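PDB 6FCG: glycoside hydrolase, GH17 family from Formosa sp. Hel1_33_131, which probably hydrolyses internal beta-1,3-glucosidic bonds of laminarin, as expected of a bacterial endo-laminarinase. Local coordinates for residues Q65-K76 / H95-L106; F348-P356 / E367-V375. All coordinates share one frame; numbering follows the deposited sequence.

Contact 1. Residues Q65-K76 / H95-L106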
loop_
_atom_site.group_PDB
_atom_site.type_symbol
_atom_site.label_atom_id
_atom_site.label_comp_id
_atom_site.label_asym_id
_atom_site.label_seq_id
_atom_site.Cartn_x
_atom_site.Cartn_y
_atom_site.Cartn_z
ATOM N N GLN A 65 -1.636 1.548 42.868
ATOM C CA GLN A 65 -0.976 0.406 43.528
ATOM C C GLN A 65 -1.992 -0.615 44.019
ATOM O O GLN A 65 -2.982 -0.236 44.626
ATOM C CB GLN A 65 -0.153 0.865 44.739
ATOM C CG GLN A 65 1.128 1.608 44.368
ATOM C CD GLN A 65 2.156 0.700 43.702
ATOM O OE1 GLN A 65 2.234 -0.495 43.993
ATOM N NE2 GLN A 65 2.928 1.255 42.774
ATOM N N PRO A 66 -1.767 -1.898 43.740
ATOM C CA PRO A 66 -2.672 -2.851 44.333
ATOM C C PRO A 66 -2.481 -2.904 45.858
ATOM O O PRO A 66 -1.393 -2.659 46.366
ATOM C CB PRO A 66 -2.263 -4.163 43.672
ATOM C CG PRO A 66 -0.802 -4.008 43.440
ATOM C CD PRO A 66 -0.607 -2.552 43.119
ATOM N N SER A 67 -3.555 -3.200 46.567
ATOM C CA SER A 67 -3.515 -3.354 48.025
ATOM C C SER A 67 -2.905 -4.707 48.417
ATOM O O SER A 67 -2.858 -5.637 47.611
ATOM C CB SER A 67 -4.941 -3.237 48.600
ATOM O OG SER A 67 -5.715 -4.384 48.286
ATOM N N ILE A 68 -2.499 -4.810 49.669
ATOM C CA ILE A 68 -2.036 -6.069 50.240
ATOM C C ILE A 68 -3.111 -7.165 50.113
ATOM O O ILE A 68 -2.772 -8.294 49.779
ATOM C CB ILE A 68 -1.532 -5.868 51.711
ATOM C CG1 ILE A 68 -0.179 -5.134 51.694
ATOM C CG2 ILE A 68 -1.342 -7.186 52.442
ATOM C CD1 ILE A 68 -0.033 -4.089 52.773
ATOM N N GLU A 69 -4.380 -6.814 50.333
ATOM C CA GLU A 69 -5.529 -7.735 50.194
ATOM C C GLU A 69 -5.549 -8.276 48.726
ATOM O O GLU A 69 -5.625 -9.506 48.496
ATOM C CB GLU A 69 -6.913 -7.002 50.680
ATOM C CG GLU A 69 -7.015 -6.811 52.225
ATOM C CD GLU A 69 -6.507 -5.460 52.777
ATOM O OE1 GLU A 69 -5.402 -5.016 52.367
ATOM O OE2 GLU A 69 -7.186 -4.872 53.678
ATOM N N GLU A 70 -5.398 -7.380 47.749
ATOM C CA GLU A 70 -5.365 -7.766 46.320
ATOM C C GLU A 70 -4.171 -8.669 45.960
ATOM O O GLU A 70 -4.328 -9.700 45.298
ATOM C CB GLU A 70 -5.412 -6.537 45.417
ATOM C CG GLU A 70 -6.757 -5.830 45.422
ATOM C CD GLU A 70 -6.766 -4.472 44.701
ATOM O OE1 GLU A 70 -5.753 -3.744 44.689
ATOM O OE2 GLU A 70 -7.815 -4.116 44.131
ATOM N N LEU A 71 -3.002 -8.321 46.463
ATOM C CA LEU A 71 -1.824 -9.150 46.245
ATOM C C LEU A 71 -1.947 -10.553 46.842
ATOM O O LEU A 71 -1.450 -11.512 46.251
ATOM C CB LEU A 71 -0.573 -8.458 46.772
ATOM C CG LEU A 71 -0.243 -7.102 46.105
ATOM C CD1 LEU A 71 0.809 -6.371 46.929
ATOM C CD2 LEU A 71 0.191 -7.279 44.663
ATOM N N LYS A 72 -2.616 -10.681 47.982
ATOM C CA LYS A 72 -2.827 -11.985 48.598
ATOM C C LYS A 72 -3.712 -12.879 47.748
ATOM O O LYS A 72 -3.439 -14.065 47.614
ATOM C CB LYS A 72 -3.433 -11.854 49.994
ATOM C CG LYS A 72 -2.455 -11.359 51.036
ATOM C CD LYS A 72 -3.136 -10.895 52.308
ATOM C CE LYS A 72 -3.565 -12.057 53.184
ATOM N NZ LYS A 72 -3.925 -11.525 54.526
ATOM N N GLU A 73 -4.747 -12.298 47.158
ATOM C CA GLU A 73 -5.554 -12.994 46.155
ATOM C C GLU A 73 -4.650 -13.654 45.088
ATOM O O GLU A 73 -4.760 -14.856 44.834
ATOM C CB GLU A 73 -6.560 -12.043 45.506
ATOM C CG GLU A 73 -7.727 -11.615 46.389
ATOM C CD GLU A 73 -8.651 -10.569 45.759
ATOM O OE1 GLU A 73 -8.207 -9.762 44.909
ATOM O OE2 GLU A 73 -9.859 -10.562 46.091
ATOM N N ASP A 74 -3.711 -12.882 44.534
ATOM C CA ASP A 74 -2.797 -13.384 43.492
ATOM C C ASP A 74 -1.893 -14.479 43.994
ATOM O O ASP A 74 -1.696 -15.502 43.334
ATOM C CB ASP A 74 -1.932 -12.253 42.914
ATOM C CG ASP A 74 -2.732 -11.234 42.149
ATOM O OD1 ASP A 74 -3.952 -11.440 41.969
ATOM O OD2 ASP A 74 -2.183 -10.187 41.736
ATOM N N MET A 75 -1.334 -14.255 45.168
ATOM C CA MET A 75 -0.447 -15.231 45.760
ATOM C C MET A 75 -1.155 -16.557 45.957
ATOM O O MET A 75 -0.559 -17.607 45.688
ATOM C CB MET A 75 0.109 -14.736 47.096
ATOM C CG MET A 75 1.040 -13.533 47.061
ATOM S SD MET A 75 2.454 -13.624 45.964
ATOM C CE MET A 75 1.802 -12.798 44.488
ATOM N N LYS A 76 -2.406 -16.520 46.426
ATOM C CA LYS A 76 -3.156 -17.756 46.643
ATOM C C LYS A 76 -3.360 -18.495 45.322
ATOM O O LYS A 76 -3.130 -19.707 45.263
ATOM C CB LYS A 76 -4.493 -17.522 47.346
ATOM C CG LYS A 76 -4.387 -16.998 48.780
ATOM C CD LYS A 76 -5.637 -17.273 49.616
ATOM C CE LYS A 76 -5.842 -16.294 50.767
ATOM N NZ LYS A 76 -7.064 -15.466 50.671
ATOM N N HIS A 95 5.066 -1.549 45.337
ATOM C CA HIS A 95 4.617 -2.851 44.870
ATOM C C HIS A 95 5.407 -4.072 45.404
ATOM O O HIS A 95 4.826 -4.996 45.932
ATOM C CB HIS A 95 4.606 -2.780 43.340
ATOM C CG HIS A 95 4.246 -4.053 42.649
ATOM N ND1 HIS A 95 5.166 -4.807 41.947
ATOM C CD2 HIS A 95 3.057 -4.669 42.488
ATOM C CE1 HIS A 95 4.567 -5.859 41.419
ATOM N NE2 HIS A 95 3.291 -5.802 41.743
ATOM N N THR A 96 6.729 -4.073 45.282
ATOM C CA THR A 96 7.530 -5.226 45.667
ATOM C C THR A 96 7.494 -5.436 47.166
ATOM O O THR A 96 7.395 -6.549 47.645
ATOM C CB THR A 96 8.971 -5.033 45.198
ATOM O OG1 THR A 96 8.975 -5.067 43.762
ATOM C CG2 THR A 96 9.924 -6.088 45.780
ATOM N N SER A 97 7.655 -4.341 47.891
ATOM C CA SER A 97 7.555 -4.309 49.334
ATOM C C SER A 97 6.197 -4.840 49.793
ATOM O O SER A 97 6.102 -5.600 50.757
ATOM C CB SER A 97 7.797 -2.864 49.807
ATOM O OG SER A 97 7.448 -2.678 51.149
ATOM N N ASN A 98 5.140 -4.441 49.116
ATOM C CA ASN A 98 3.814 -4.934 49.470
ATOM C C ASN A 98 3.623 -6.425 49.171
ATOM O O ASN A 98 2.870 -7.087 49.890
ATOM C CB ASN A 98 2.721 -4.096 48.822
ATOM C CG ASN A 98 2.687 -2.687 49.377
ATOM O OD1 ASN A 98 2.989 -2.459 50.545
ATOM N ND2 ASN A 98 2.289 -1.755 48.566
ATOM N N ILE A 99 4.311 -6.956 48.160
ATOM C CA ILE A 99 4.218 -8.378 47.867
ATOM C C ILE A 99 4.856 -9.151 49.012
ATOM O O ILE A 99 4.317 -10.150 49.478
ATOM C CB ILE A 99 4.859 -8.733 46.530
ATOM C CG1 ILE A 99 4.065 -8.038 45.402
ATOM C CG2 ILE A 99 4.834 -10.240 46.285
ATOM C CD1 ILE A 99 4.748 -8.034 44.055
ATOM N N LEU A 100 5.994 -8.670 49.481
ATOM C CA LEU A 100 6.662 -9.294 50.621
ATOM C C LEU A 100 5.773 -9.255 51.858
ATOM O O LEU A 100 5.655 -10.276 52.546
ATOM C CB LEU A 100 8.022 -8.646 50.865
ATOM C CG LEU A 100 9.067 -8.917 49.776
ATOM C CD1 LEU A 100 10.232 -7.951 49.854
ATOM C CD2 LEU A 100 9.582 -10.359 49.837
ATOM N N LYS A 101 5.093 -8.129 52.107
ATOM C CA LYS A 101 4.160 -8.037 53.239
ATOM C C LYS A 101 3.023 -9.051 53.140
ATOM O O LYS A 101 2.662 -9.702 54.140
ATOM C CB LYS A 101 3.589 -6.616 53.404
ATOM C CG LYS A 101 4.592 -5.685 54.057
ATOM C CD LYS A 101 4.206 -4.211 54.048
ATOM C CE LYS A 101 5.473 -3.407 54.347
ATOM N NZ LYS A 101 5.227 -1.957 54.429
ATOM N N ALA A 102 2.508 -9.173 51.930
ATOM C CA ALA A 102 1.434 -10.075 51.618
ATOM C C ALA A 102 1.838 -11.509 51.826
ATOM O O ALA A 102 1.071 -12.274 52.406
ATOM C CB ALA A 102 0.980 -9.881 50.178
ATOM N N ILE A 103 3.024 -11.874 51.349
ATOM C CA ILE A 103 3.513 -13.230 51.511
ATOM C C ILE A 103 3.711 -13.506 52.996
ATOM O O ILE A 103 3.330 -14.578 53.470
ATOM C CB ILE A 103 4.811 -13.490 50.717
ATOM C CG1 ILE A 103 4.511 -13.410 49.201
ATOM C CG2 ILE A 103 5.419 -14.853 51.045
ATOM C CD1 ILE A 103 5.722 -13.473 48.305
ATOM N N ARG A 104 4.270 -12.541 53.732
ATOM C CA ARG A 104 4.469 -12.708 55.172
ATOM C C ARG A 104 3.147 -12.960 55.889
ATOM O O ARG A 104 3.052 -13.927 56.658
ATOM C CB ARG A 104 5.198 -11.543 55.805
ATOM C CG ARG A 104 5.424 -11.765 57.294
ATOM C CD ARG A 104 6.185 -10.653 57.983
ATOM N NE ARG A 104 7.651 -10.503 57.825
ATOM C CZ ARG A 104 8.579 -11.424 57.499
ATOM N NH1 ARG A 104 8.308 -12.726 57.198
ATOM N NH2 ARG A 104 9.845 -10.999 57.451
ATOM N N GLU A 105 2.122 -12.157 55.614
ATOM C CA GLU A 105 0.804 -12.416 56.192
ATOM C C GLU A 105 0.285 -13.822 55.889
ATOM O O GLU A 105 -0.208 -14.505 56.791
ATOM C CB GLU A 105 -0.232 -11.394 55.742
ATOM C CG GLU A 105 -0.130 -10.059 56.470
ATOM C CD GLU A 105 -1.271 -9.108 56.120
ATOM O OE1 GLU A 105 -1.055 -7.879 56.173
ATOM O OE2 GLU A 105 -2.390 -9.584 55.785
ATOM N N LEU A 106 0.411 -14.268 54.636
ATOM C CA LEU A 106 -0.051 -15.608 54.272
ATOM C C LEU A 106 0.735 -16.743 54.942
ATOM O O LEU A 106 0.173 -17.787 55.211
ATOM C CB LEU A 106 -0.045 -15.848 52.766
ATOM C CG LEU A 106 -0.938 -14.999 51.887
ATOM C CD1 LEU A 106 -0.402 -14.942 50.480
ATOM C CD2 LEU A 106 -2.385 -15.491 51.847
#

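Contact 2. Residues F348-P356 / E367-V375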
loop_
_atom_site.group_PDB
_atom_site.type_symbol
_atom_site.label_atom_id
_atom_site.label_comp_id
_atom_site.label_asym_id
_atom_site.label_seq_id
_atom_site.Cartn_x
_atom_site.Cartn_y
_atom_site.Cartn_z
ATOM N N PHE A 348 11.318 -17.959 34.807
ATOM C CA PHE A 348 10.421 -16.953 35.353
ATOM C C PHE A 348 9.547 -16.495 34.201
ATOM O O PHE A 348 9.754 -15.433 33.639
ATOM C CB PHE A 348 11.219 -15.811 35.967
ATOM C CG PHE A 348 11.957 -16.197 37.238
ATOM C CD1 PHE A 348 13.171 -16.873 37.189
ATOM C CD2 PHE A 348 11.422 -15.896 38.484
ATOM C CE1 PHE A 348 13.817 -17.232 38.352
ATOM C CE2 PHE A 348 12.073 -16.239 39.639
ATOM C CZ PHE A 348 13.280 -16.906 39.582
ATOM N N TYR A 349 8.540 -17.295 33.866
ATOM C CA TYR A 349 7.821 -17.131 32.629
ATOM C C TYR A 349 7.047 -15.803 32.689
ATOM O O TYR A 349 6.492 -15.428 33.748
ATOM C CB TYR A 349 6.898 -18.345 32.376
ATOM C CG TYR A 349 6.097 -18.194 31.086
ATOM C CD1 TYR A 349 6.610 -18.616 29.905
ATOM C CD2 TYR A 349 4.838 -17.618 31.088
ATOM C CE1 TYR A 349 5.918 -18.466 28.737
ATOM C CE2 TYR A 349 4.136 -17.453 29.926
ATOM C CZ TYR A 349 4.686 -17.900 28.752
ATOM O OH TYR A 349 3.997 -17.766 27.572
ATOM N N PHE A 350 6.992 -15.105 31.561
ATOM C CA PHE A 350 6.295 -13.828 31.482
ATOM C C PHE A 350 4.902 -13.981 30.849
ATOM O O PHE A 350 4.799 -14.272 29.630
ATOM C CB PHE A 350 7.117 -12.809 30.706
ATOM C CG PHE A 350 6.742 -11.415 31.034
ATOM C CD1 PHE A 350 7.303 -10.795 32.128
ATOM C CD2 PHE A 350 5.751 -10.759 30.331
ATOM C CE1 PHE A 350 6.914 -9.527 32.515
ATOM C CE2 PHE A 350 5.352 -9.478 30.712
ATOM C CZ PHE A 350 5.940 -8.863 31.818
ATOM N N GLU A 351 3.807 -13.826 31.609
ATOM C CA GLU A 351 3.767 -13.412 33.025
ATOM C C GLU A 351 2.529 -14.046 33.697
ATOM O O GLU A 351 1.728 -14.712 33.029
ATOM C CB GLU A 351 3.846 -11.874 33.204
ATOM C CG GLU A 351 2.580 -11.087 32.943
ATOM C CD GLU A 351 2.624 -9.602 33.210
ATOM O OE1 GLU A 351 2.797 -9.139 34.357
ATOM O OE2 GLU A 351 2.400 -8.907 32.208
ATOM N N ALA A 352 2.359 -13.844 34.993
ATOM C CA ALA A 352 1.209 -14.427 35.689
ATOM C C ALA A 352 -0.120 -13.860 35.201
ATOM O O ALA A 352 -0.976 -14.618 34.720
ATOM C CB ALA A 352 1.329 -14.259 37.188
ATOM N N PHE A 353 -0.265 -12.544 35.299
ATOM C CA PHE A 353 -1.513 -11.831 34.949
ATOM C C PHE A 353 -1.266 -10.738 33.906
ATOM O O PHE A 353 -0.278 -10.044 33.938
ATOM C CB PHE A 353 -2.127 -11.172 36.197
ATOM C CG PHE A 353 -2.488 -12.140 37.303
ATOM C CD1 PHE A 353 -3.743 -12.720 37.351
ATOM C CD2 PHE A 353 -1.563 -12.484 38.277
ATOM C CE1 PHE A 353 -4.071 -13.621 38.332
ATOM C CE2 PHE A 353 -1.892 -13.395 39.281
ATOM C CZ PHE A 353 -3.140 -13.964 39.306
ATOM N N ASP A 354 -2.198 -10.574 32.985
ATOM C CA ASP A 354 -2.207 -9.417 32.084
ATOM C C ASP A 354 -2.095 -8.150 32.917
ATOM O O ASP A 354 -2.741 -8.005 33.955
ATOM C CB ASP A 354 -3.514 -9.328 31.271
ATOM C CG ASP A 354 -3.609 -10.364 30.183
ATOM O OD1 ASP A 354 -2.609 -11.023 29.868
ATOM O OD2 ASP A 354 -4.723 -10.544 29.656
ATOM N N GLU A 355 -1.269 -7.241 32.429
ATOM C CA GLU A 355 -1.013 -5.977 33.086
ATOM C C GLU A 355 -1.271 -4.859 32.083
ATOM O O GLU A 355 -0.425 -4.563 31.248
ATOM C CB GLU A 355 0.425 -5.955 33.597
ATOM C CG GLU A 355 0.637 -6.867 34.819
ATOM C CD GLU A 355 1.816 -6.448 35.675
ATOM O OE1 GLU A 355 2.973 -6.910 35.430
ATOM O OE2 GLU A 355 1.620 -5.601 36.553
ATOM N N PRO A 356 -2.455 -4.241 32.173
ATOM C CA PRO A 356 -2.835 -3.254 31.167
ATOM C C PRO A 356 -2.190 -1.855 31.256
ATOM O O PRO A 356 -2.499 -1.007 30.433
ATOM C CB PRO A 356 -4.348 -3.167 31.316
ATOM C CG PRO A 356 -4.621 -3.533 32.718
ATOM C CD PRO A 356 -3.421 -4.259 33.294
ATOM N N GLU A 367 1.956 -6.012 24.816
ATOM C CA GLU A 367 2.453 -5.829 26.188
ATOM C C GLU A 367 1.410 -6.054 27.298
ATOM O O GLU A 367 1.757 -6.497 28.381
ATOM C CB GLU A 367 3.096 -4.432 26.335
ATOM C CG GLU A 367 4.438 -4.307 25.612
ATOM C CD GLU A 367 5.562 -5.136 26.243
ATOM O OE1 GLU A 367 6.175 -5.827 25.460
ATOM O OE2 GLU A 367 5.829 -5.191 27.466
ATOM N N ASN A 368 0.141 -5.781 27.001
ATOM C CA ASN A 368 -0.955 -5.978 27.938
ATOM C C ASN A 368 -1.510 -7.397 27.957
ATOM O O ASN A 368 -2.503 -7.640 28.610
ATOM C CB ASN A 368 -2.122 -5.005 27.622
ATOM C CG ASN A 368 -1.690 -3.537 27.581
ATOM O OD1 ASN A 368 -0.903 -3.071 28.427
ATOM N ND2 ASN A 368 -2.185 -2.796 26.590
ATOM N N HIS A 369 -0.915 -8.335 27.245
ATOM C CA HIS A 369 -1.563 -9.634 27.058
ATOM C C HIS A 369 -0.643 -10.812 27.277
ATOM O O HIS A 369 -0.876 -11.919 26.760
ATOM C CB HIS A 369 -2.246 -9.697 25.679
ATOM C CG HIS A 369 -3.375 -8.725 25.536
ATOM N ND1 HIS A 369 -4.621 -8.938 26.088
ATOM C CD2 HIS A 369 -3.440 -7.521 24.920
ATOM C CE1 HIS A 369 -5.409 -7.913 25.811
ATOM N NE2 HIS A 369 -4.717 -7.041 25.102
ATOM N N PHE A 370 0.370 -10.612 28.102
ATOM C CA PHE A 370 1.313 -11.696 28.370
ATOM C C PHE A 370 0.902 -12.669 29.505
ATOM O O PHE A 370 1.581 -13.659 29.730
ATOM C CB PHE A 370 2.695 -11.124 28.637
ATOM C CG PHE A 370 3.453 -10.807 27.399
ATOM C CD1 PHE A 370 4.208 -11.795 26.770
ATOM C CD2 PHE A 370 3.442 -9.528 26.877
ATOM C CE1 PHE A 370 4.920 -11.511 25.639
ATOM C CE2 PHE A 370 4.163 -9.234 25.734
ATOM C CZ PHE A 370 4.902 -10.222 25.121
ATOM N N GLY A 371 -0.208 -12.392 30.185
ATOM C CA GLY A 371 -0.658 -13.209 31.280
ATOM C C GLY A 371 -1.042 -14.617 30.906
ATOM O O GLY A 371 -1.344 -14.902 29.747
ATOM N N LEU A 372 -0.985 -15.508 31.902
ATOM C CA LEU A 372 -1.685 -16.791 31.848
ATOM C C LEU A 372 -3.147 -16.565 32.216
ATOM O O LEU A 372 -4.031 -17.342 31.828
ATOM C CB LEU A 372 -1.047 -17.791 32.782
ATOM C CG LEU A 372 0.438 -18.028 32.609
ATOM C CD1 LEU A 372 0.933 -18.923 33.726
ATOM C CD2 LEU A 372 0.773 -18.633 31.262
ATOM N N PHE A 373 -3.404 -15.513 32.983
ATOM C CA PHE A 373 -4.766 -15.084 33.329
ATOM C C PHE A 373 -5.020 -13.708 32.742
ATOM O O PHE A 373 -4.065 -12.922 32.534
ATOM C CB PHE A 373 -4.947 -14.940 34.862
ATOM C CG PHE A 373 -4.711 -16.193 35.648
ATOM C CD1 PHE A 373 -3.459 -16.526 36.108
ATOM C CD2 PHE A 373 -5.779 -17.037 35.960
ATOM C CE1 PHE A 373 -3.261 -17.682 36.824
ATOM C CE2 PHE A 373 -5.575 -18.204 36.680
ATOM C CZ PHE A 373 -4.316 -18.517 37.123
ATOM N N THR A 374 -6.311 -13.383 32.596
ATOM C CA THR A 374 -6.752 -12.054 32.144
ATOM C C THR A 374 -6.701 -11.142 33.353
ATOM O O THR A 374 -6.539 -11.610 34.470
ATOM C CB THR A 374 -8.157 -12.004 31.486
ATOM O OG1 THR A 374 -9.215 -12.097 32.458
ATOM C CG2 THR A 374 -8.337 -13.045 30.403
ATOM N N VAL A 375 -6.847 -9.843 33.147
ATOM C CA VAL A 375 -6.841 -8.911 34.289
ATOM C C VAL A 375 -7.995 -9.267 35.281
ATOM O O VAL A 375 -7.823 -9.189 36.480
ATOM C CB VAL A 375 -6.779 -7.413 33.877
ATOM C CG1 VAL A 375 -8.060 -6.981 33.205
ATOM C CG2 VAL A 375 -6.522 -6.527 35.080
HETATM O O HOH W 1 0.609 -8.472 30.080
HETATM O O HOH W 2 -5.548 -11.068 27.062
#

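Contact 1. Residues Q65-K76 / H95-L106
Leu71 and Ile68 enter helix 95-106 as two neighbouring knobs. Leu71 fills the hole between His95, Asn98, Ile99 and Ala102: its CD1 packs on Asn98 CB at 3.5 Å, and both its methyls touch Ile99 CG1, each at 4.0 Å. Ile68 sits among Asn98, Lys101, Ala102 and Glu105, its CG2 branch 4.1 Å from Ala102 CA. The small Ala102, met by Ile68, Leu71 and Lys72, is consistent with the helix axes coming within 8.7 Å at a crossing angle of -66°. Further along, Met75 is bent at chi2 (-53°), which brings SD within 3.8 Å of Ile103 CG1, and Leu106 covers the base of the same methionine. The solvent side is more polar. Here Lys72 and Leu106 run alongside each other, pointing opposite ways, and a bend at chi3 (78°) delivers NZ to Glu105 OE2 at 2.8 Å, a salt bridge; Glu109 makes a second one to the same NZ. A methionine in place of Lys72 would probably leave the carboxylates of Glu105 and Glu109 without their common cation. Helix 68-76 begins with a capping box between Ser67 and Glu70. The two helices belong to the outer layer of a TIM barrel: helix 68-80 precedes strand 83-87 and helix 95-109 follows it, with Met75 and Ile99 resting on Leu86 of that strand and Ile99 and Ile103 on Met117 of strand 116-121.

Contact 2. Residues F348-P356 / E367-V375
Asp354 reaches from 348-356 into the turn of 367-375, and each of its atoms meets something there. CB lies 3.3 Å from Asn368 O, and CG passes the same carbonyl. A chi1 of -73° sets CG anti to the carbonyl carbon and swings the carboxylate into 367-375, where OD1 accepts from Gly371 N at 2.8 Å; Lys380 adds a salt bridge to this oxygen. OD2 accepts from a water at 2.8 Å that lies in the plane of the His369 ring, at its edge beside ND1. The backbones are stitched alongside. Phe370 O receives Glu351 N from above its carbonyl plane, whereas Ala352 O is gripped twice, by Phe373 N in the carbonyl plane at 3.1 Å and by Leu372 N from above it. Asp354 N then bonds Phe373 O at 3.0 Å, beside the single beta bridge of Phe353 with Phe373. Just upstream, the backbone of Phe348 pairs with Ile303 and that of Tyr349 with Ser53, so this segment probably takes the place of the eighth strand between strands 301-305 and 50-53, as in the (beta/alpha)8 barrel of the family. A cis peptide bond follows at Phe350-Glu351. Two aromatic pairs flank the turn: Phe350 meets Phe370 in an offset edge-to-face pair, its edge toward the Phe370 face, centroids 5.6 Å apart and planes at 72°, while Phe353 and Phe373 lie side by side, nearly parallel at 23° but slid apart, with Arg397 making a cation-pi contact to Phe353. A second water accepts from Phe370 N and Glu355 N and donates to Glu351 OE2 and Glu367 O, satisfying four polar groups of the two segments at once.

How the contacts relate
Contact 1 lies in the outer helical layer, its centre about 19 Å from the centre of the chain and one side open to solvent, whereas contact 2 is buried, its centre about 10 Å from that of the chain, where the barrel probably closes. Their chemistry follows their place: the helices mesh by aliphatic knobs with the ion pairs of Lys72 on the solvent side, while the irregular segments rely on backbone hydrogen bonds, waters and aromatic rings. Helix 68-80 belongs to both surroundings, because Phe353 and Phe373 of contact 2 pack on its Ile77. The two contacts, with centres about 17 Å apart, meet directly where Asp74 CG comes within 3.7 Å of Phe353 CE2, and Arg397 serves both residues.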